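Local structure of disease resistance protein RRS1 (Arabidopsis thaliana, 4C6S) at residues Phe7-Cys12 against Asn34-Asp39; Ser11-Val16 against Val63-Cys68. The protein acts as a plant immune receptor and W-box-binding transcription factor that pairs with RPS4 to recognise bacterial effectors, the part described here being its TIR domain. All blocks are in the same frame, centred on the assembly; numbering follows the deposited sequence.

Contact 1 of 2, residues Phe7-Cys12 against Asn34-Asp39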
loop_
_atom_site.group_PDB
_atom_site.type_symbol
_atom_site.label_atom_id
_atom_site.label_comp_id
_atom_site.label_asym_id
_atom_site.label_seq_id
_atom_site.Cartn_x
_atom_site.Cartn_y
_atom_site.Cartn_z
ATOM N N PHE A 7 -5.319 22.001 4.705
ATOM C CA PHE A 7 -5.406 20.565 4.490
ATOM C C PHE A 7 -5.014 20.185 3.073
ATOM O O PHE A 7 -4.944 21.039 2.185
ATOM C CB PHE A 7 -6.816 20.065 4.793
ATOM C CG PHE A 7 -7.853 20.531 3.807
ATOM C CD1 PHE A 7 -8.495 21.749 3.981
ATOM C CD2 PHE A 7 -8.191 19.745 2.714
ATOM C CE1 PHE A 7 -9.459 22.175 3.077
ATOM C CE2 PHE A 7 -9.143 20.162 1.812
ATOM C CZ PHE A 7 -9.781 21.383 1.992
ATOM N N VAL A 8 -4.782 18.891 2.864
ATOM C CA VAL A 8 -4.358 18.383 1.579
ATOM C C VAL A 8 -5.508 17.640 0.926
ATOM O O VAL A 8 -6.250 16.929 1.602
ATOM C CB VAL A 8 -3.166 17.413 1.755
ATOM C CG1 VAL A 8 -2.809 16.736 0.429
ATOM C CG2 VAL A 8 -1.977 18.151 2.338
ATOM N N CYS A 9 -5.684 17.810 -0.382
ATOM C CA CYS A 9 -6.656 16.982 -1.085
ATOM C C CYS A 9 -5.930 16.030 -2.012
ATOM O O CYS A 9 -5.207 16.468 -2.894
ATOM C CB CYS A 9 -7.640 17.827 -1.893
ATOM S SG CYS A 9 -8.868 16.831 -2.787
ATOM N N ILE A 10 -6.127 14.731 -1.810
ATOM C CA ILE A 10 -5.541 13.734 -2.706
ATOM C C ILE A 10 -6.591 13.293 -3.704
ATOM O O ILE A 10 -7.655 12.817 -3.297
ATOM C CB ILE A 10 -5.116 12.486 -1.937
ATOM C CG1 ILE A 10 -4.128 12.837 -0.827
ATOM C CG2 ILE A 10 -4.517 11.448 -2.919
ATOM C CD1 ILE A 10 -4.002 11.736 0.228
ATOM N N SER A 11 -6.312 13.441 -4.999
ATOM C CA SER A 11 -7.233 12.946 -6.025
ATOM C C SER A 11 -6.631 11.701 -6.663
ATOM O O SER A 11 -5.413 11.619 -6.821
ATOM C CB SER A 11 -7.493 14.011 -7.084
ATOM O OG SER A 11 -6.275 14.593 -7.516
ATOM N N CYS A 12 -7.478 10.732 -7.012
ATOM C CA CYS A 12 -7.001 9.462 -7.574
ATOM C C CYS A 12 -8.101 8.743 -8.319
ATOM O O CYS A 12 -9.268 9.144 -8.261
ATOM C CB CYS A 12 -6.457 8.540 -6.462
ATOM S SG CYS A 12 -7.728 7.976 -5.277
ATOM N N ASN A 34 -3.988 17.258 7.991
ATOM C CA ASN A 34 -5.361 16.909 7.651
ATOM C C ASN A 34 -5.481 16.697 6.153
ATOM O O ASN A 34 -4.838 17.405 5.365
ATOM C CB ASN A 34 -6.306 18.017 8.079
ATOM C CG ASN A 34 -6.238 18.286 9.559
ATOM O OD1 ASN A 34 -6.061 17.366 10.358
ATOM N ND2 ASN A 34 -6.374 19.550 9.939
ATOM N N ASN A 35 -6.286 15.721 5.748
ATOM C CA ASN A 35 -6.404 15.443 4.317
ATOM C C ASN A 35 -7.718 14.766 3.974
ATOM O O ASN A 35 -8.372 14.169 4.843
ATOM C CB ASN A 35 -5.196 14.639 3.796
ATOM C CG ASN A 35 -5.169 13.204 4.312
ATOM O OD1 ASN A 35 -5.657 12.277 3.649
ATOM N ND2 ASN A 35 -4.602 13.013 5.499
ATOM N N VAL A 36 -8.130 14.901 2.718
ATOM C CA VAL A 36 -9.329 14.225 2.254
ATOM C C VAL A 36 -8.970 13.595 0.925
ATOM O O VAL A 36 -7.985 13.986 0.283
ATOM C CB VAL A 36 -10.522 15.184 2.076
ATOM C CG1 VAL A 36 -10.830 15.903 3.378
ATOM C CG2 VAL A 36 -10.219 16.186 0.977
ATOM N N VAL A 37 -9.754 12.605 0.514
ATOM C CA VAL A 37 -9.471 11.918 -0.744
ATOM C C VAL A 37 -10.664 12.099 -1.670
ATOM O O VAL A 37 -11.815 11.949 -1.247
ATOM C CB VAL A 37 -9.194 10.410 -0.530
ATOM C CG1 VAL A 37 -9.018 9.721 -1.861
ATOM C CG2 VAL A 37 -7.936 10.207 0.301
ATOM N N VAL A 38 -10.378 12.442 -2.923
ATOM C CA VAL A 38 -11.411 12.538 -3.948
ATOM C C VAL A 38 -11.131 11.533 -5.056
ATOM O O VAL A 38 -10.055 11.537 -5.661
ATOM C CB VAL A 38 -11.485 13.948 -4.543
ATOM C CG1 VAL A 38 -12.436 13.974 -5.738
ATOM C CG2 VAL A 38 -11.936 14.928 -3.489
ATOM N N ASP A 39 -12.108 10.665 -5.303
ATOM C CA ASP A 39 -12.038 9.649 -6.350
ATOM C C ASP A 39 -12.530 10.305 -7.636
ATOM O O ASP A 39 -13.692 10.688 -7.719
ATOM C CB ASP A 39 -12.949 8.472 -5.937
ATOM C CG ASP A 39 -13.021 7.350 -6.974
ATOM O OD1 ASP A 39 -12.577 7.534 -8.125
ATOM O OD2 ASP A 39 -13.564 6.275 -6.630
#
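With SG of C9 anti to its backbone N (chi1 180°) and CG2 of V38 anti to its own carbonyl carbon, sulfur and methyl meet at 3.7 Å, SG to CG2. CG2 of V36, two residues before V38 on the same strand, touches the same sulfur, and also comes near CE2 of F7, whose ring it meets obliquely. C9, V36 and V38 share one face of the sheet with S11, and K53 and I54 of helix 51-56 pack there. V8, I10, C12, N35 and V37 turn to the other face, where helix 20-30 lies. There the methyl CD1 of I10 is in van der Waals contact with the amide oxygen OD1 of N35 at 3.8 Å, the side chains meeting at a slant; OD1 is hydrogen-bonded to OG of S25, and ND2 to the carbonyl O of I33. SG of C12 rests 4.0 Å from CG1 of V37. Beta-branched valines suit such extended strands, and the small cysteines fit close to helices, C9 against I54 and C12 against V21. The backbones run parallel in direct register. V8, I10 and C12 each give an N-H to a carbonyl of segment 34-39 (N34, V36 and V38), and V8 and I10 each take one back, V38 N to I10 O being 2.8 Å. Parallel pairing of the first two strands, with helix 20-30 as the crossover, is characteristic of the flavodoxin-like fold of TIR domains.

Contact 2 of 2, residues Ser11-Val16 against Val63-Cys68. With SO4 (sulfate ion), chain D.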
loop_
_atom_site.group_PDB
_atom_site.type_symbol
_atom_site.label_atom_id
_atom_site.label_comp_id
_atom_site.label_asym_id
_atom_site.label_seq_id
_atom_site.Cartn_x
_atom_site.Cartn_y
_atom_site.Cartn_z
ATOM N N SER A 11 -6.312 13.441 -4.999
ATOM C CA SER A 11 -7.233 12.946 -6.025
ATOM C C SER A 11 -6.631 11.701 -6.663
ATOM O O SER A 11 -5.413 11.619 -6.821
ATOM C CB SER A 11 -7.493 14.011 -7.084
ATOM O OG SER A 11 -6.275 14.593 -7.516
ATOM N N CYS A 12 -7.478 10.732 -7.012
ATOM C CA CYS A 12 -7.001 9.462 -7.574
ATOM C C CYS A 12 -8.101 8.743 -8.319
ATOM O O CYS A 12 -9.268 9.144 -8.261
ATOM C CB CYS A 12 -6.457 8.540 -6.462
ATOM S SG CYS A 12 -7.728 7.976 -5.277
ATOM N N VAL A 13 -7.730 7.674 -9.024
ATOM C CA VAL A 13 -8.729 6.814 -9.650
ATOM C C VAL A 13 -9.146 5.729 -8.654
ATOM O O VAL A 13 -8.459 5.497 -7.665
ATOM C CB VAL A 13 -8.211 6.194 -10.957
ATOM C CG1 VAL A 13 -7.845 7.289 -11.951
ATOM C CG2 VAL A 13 -7.006 5.316 -10.677
ATOM N N GLU A 14 -10.272 5.070 -8.908
ATOM C CA GLU A 14 -10.833 4.161 -7.909
ATOM C C GLU A 14 -9.929 2.969 -7.630
ATOM O O GLU A 14 -9.882 2.476 -6.501
ATOM C CB GLU A 14 -12.244 3.708 -8.305
ATOM C CG GLU A 14 -12.296 2.851 -9.548
ATOM C CD GLU A 14 -13.703 2.719 -10.102
ATOM O OE1 GLU A 14 -14.664 3.040 -9.369
ATOM O OE2 GLU A 14 -13.840 2.300 -11.272
ATOM N N GLU A 15 -9.177 2.541 -8.645
ATOM C CA GLU A 15 -8.291 1.376 -8.526
ATOM C C GLU A 15 -7.247 1.464 -7.408
ATOM O O GLU A 15 -6.821 0.437 -6.879
ATOM C CB GLU A 15 -7.587 1.085 -9.864
ATOM C CG GLU A 15 -8.511 0.928 -11.069
ATOM C CD GLU A 15 -8.853 2.252 -11.756
ATOM O OE1 GLU A 15 -9.713 2.993 -11.237
ATOM O OE2 GLU A 15 -8.271 2.549 -12.826
ATOM N N VAL A 16 -6.821 2.672 -7.049
ATOM C CA VAL A 16 -5.833 2.806 -5.982
ATOM C C VAL A 16 -6.370 3.493 -4.736
ATOM O O VAL A 16 -5.630 3.696 -3.770
ATOM C CB VAL A 16 -4.585 3.546 -6.480
ATOM C CG1 VAL A 16 -3.925 2.757 -7.601
ATOM C CG2 VAL A 16 -4.968 4.949 -6.961
ATOM N N VAL A 63 -2.746 11.861 -7.654
ATOM C CA VAL A 63 -2.147 10.545 -7.844
ATOM C C VAL A 63 -2.653 10.011 -9.158
ATOM O O VAL A 63 -3.853 9.766 -9.332
ATOM C CB VAL A 63 -2.511 9.587 -6.716
ATOM C CG1 VAL A 63 -1.953 8.202 -7.026
ATOM C CG2 VAL A 63 -1.957 10.115 -5.401
ATOM N N LEU A 64 -1.739 9.868 -10.111
ATOM C CA LEU A 64 -2.114 9.637 -11.496
ATOM C C LEU A 64 -1.909 8.181 -11.845
ATOM O O LEU A 64 -0.996 7.540 -11.309
ATOM C CB LEU A 64 -1.264 10.518 -12.415
ATOM C CG LEU A 64 -1.494 12.013 -12.165
ATOM C CD1 LEU A 64 -0.326 12.846 -12.662
ATOM C CD2 LEU A 64 -2.791 12.468 -12.822
ATOM N N PRO A 65 -2.777 7.639 -12.720
ATOM C CA PRO A 65 -2.645 6.244 -13.162
ATOM C C PRO A 65 -1.543 6.136 -14.207
ATOM O O PRO A 65 -1.790 6.179 -15.414
ATOM C CB PRO A 65 -4.013 5.938 -13.769
ATOM C CG PRO A 65 -4.507 7.270 -14.274
ATOM C CD PRO A 65 -3.957 8.306 -13.315
ATOM N N GLY A 66 -0.316 5.993 -13.723
ATOM C CA GLY A 66 0.849 6.115 -14.576
ATOM C C GLY A 66 1.029 5.025 -15.604
ATOM O O GLY A 66 1.798 5.200 -16.552
ATOM N N ASN A 67 0.338 3.901 -15.426
ATOM C CA ASN A 67 0.393 2.813 -16.411
ATOM C C ASN A 67 -0.459 3.103 -17.648
ATOM O O ASN A 67 -0.357 2.407 -18.663
ATOM C CB ASN A 67 -0.081 1.507 -15.773
ATOM C CG ASN A 67 0.935 0.916 -14.798
ATOM O OD1 ASN A 67 1.919 1.561 -14.438
ATOM N ND2 ASN A 67 0.693 -0.320 -14.370
ATOM N N CYS A 68 -1.310 4.124 -17.554
ATOM C CA CYS A 68 -2.254 4.439 -18.628
ATOM C C CYS A 68 -1.777 5.595 -19.498
ATOM O O CYS A 68 -1.055 6.471 -19.044
ATOM C CB CYS A 68 -3.631 4.788 -18.063
ATOM S SG CYS A 68 -4.302 3.573 -16.914
HETATM S S SO4 D . -2.215 2.347 -12.092
HETATM O O1 SO4 D . -1.641 1.174 -11.435
HETATM O O2 SO4 D . -2.800 3.193 -11.047
HETATM O O3 SO4 D . -3.271 1.924 -13.009
HETATM O O4 SO4 D . -1.187 3.048 -12.876
HETATM O O HOH W 1 -4.905 7.363 -9.503
#
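The backbones of 11-16 and 63-68 pair as parallel strands at one end and then part: V63 N gives a straight bond to S11 O at 2.8 Å (162° at the hydrogen), while the next link, from V13 N to V63 O, runs through a water. That water accepts from V13 N at 2.9 Å and donates to V63 O at 2.6 Å, so both buried backbone groups have a partner where the strands have spread. Beside the direct bond, CB of C12 lies 4.1 Å from CB of V63. Farther on, V13 has CG1 anti to its carbonyl carbon (chi1 -60°), and this methyl meets CG of P65 at 4.1 Å, the two side chains inclined to each other, with F78 of helix 74-82 against both. P65, which has no N-H to offer, suits the strand's last residue; it opens a type I turn to C68. A sulfate, probably picked up from the crystallisation solution, takes the N-H of N67 on O4 at 3.1 Å and lies near CG1 of V16. Loops gathered at the C-terminal ends of the strands of a parallel sheet are typical of doubly wound alpha/beta folds, to which TIR domains belong.

From the N terminus the chain enters strand 8-12, which serves both contacts. It then passes through helices 14-17 and 20-30 and returns as strand 35-39, so contact 1 closes a mostly helical loop. Two more helices, 44-48 and 51-56, lead to strand 59-65, whose end closes the longer loop of contact 2. Contact 1 both begins and ends earlier (7 to 39 against 11 to 68), so the two closures cross instead of nesting; they share S11 and C12. Strand 8-12 thus has 35-39 along one edge and 59-65 along the other. The contacts also touch directly: CG2 of I10 packs on CG2 of V63, and D39 lies against E14.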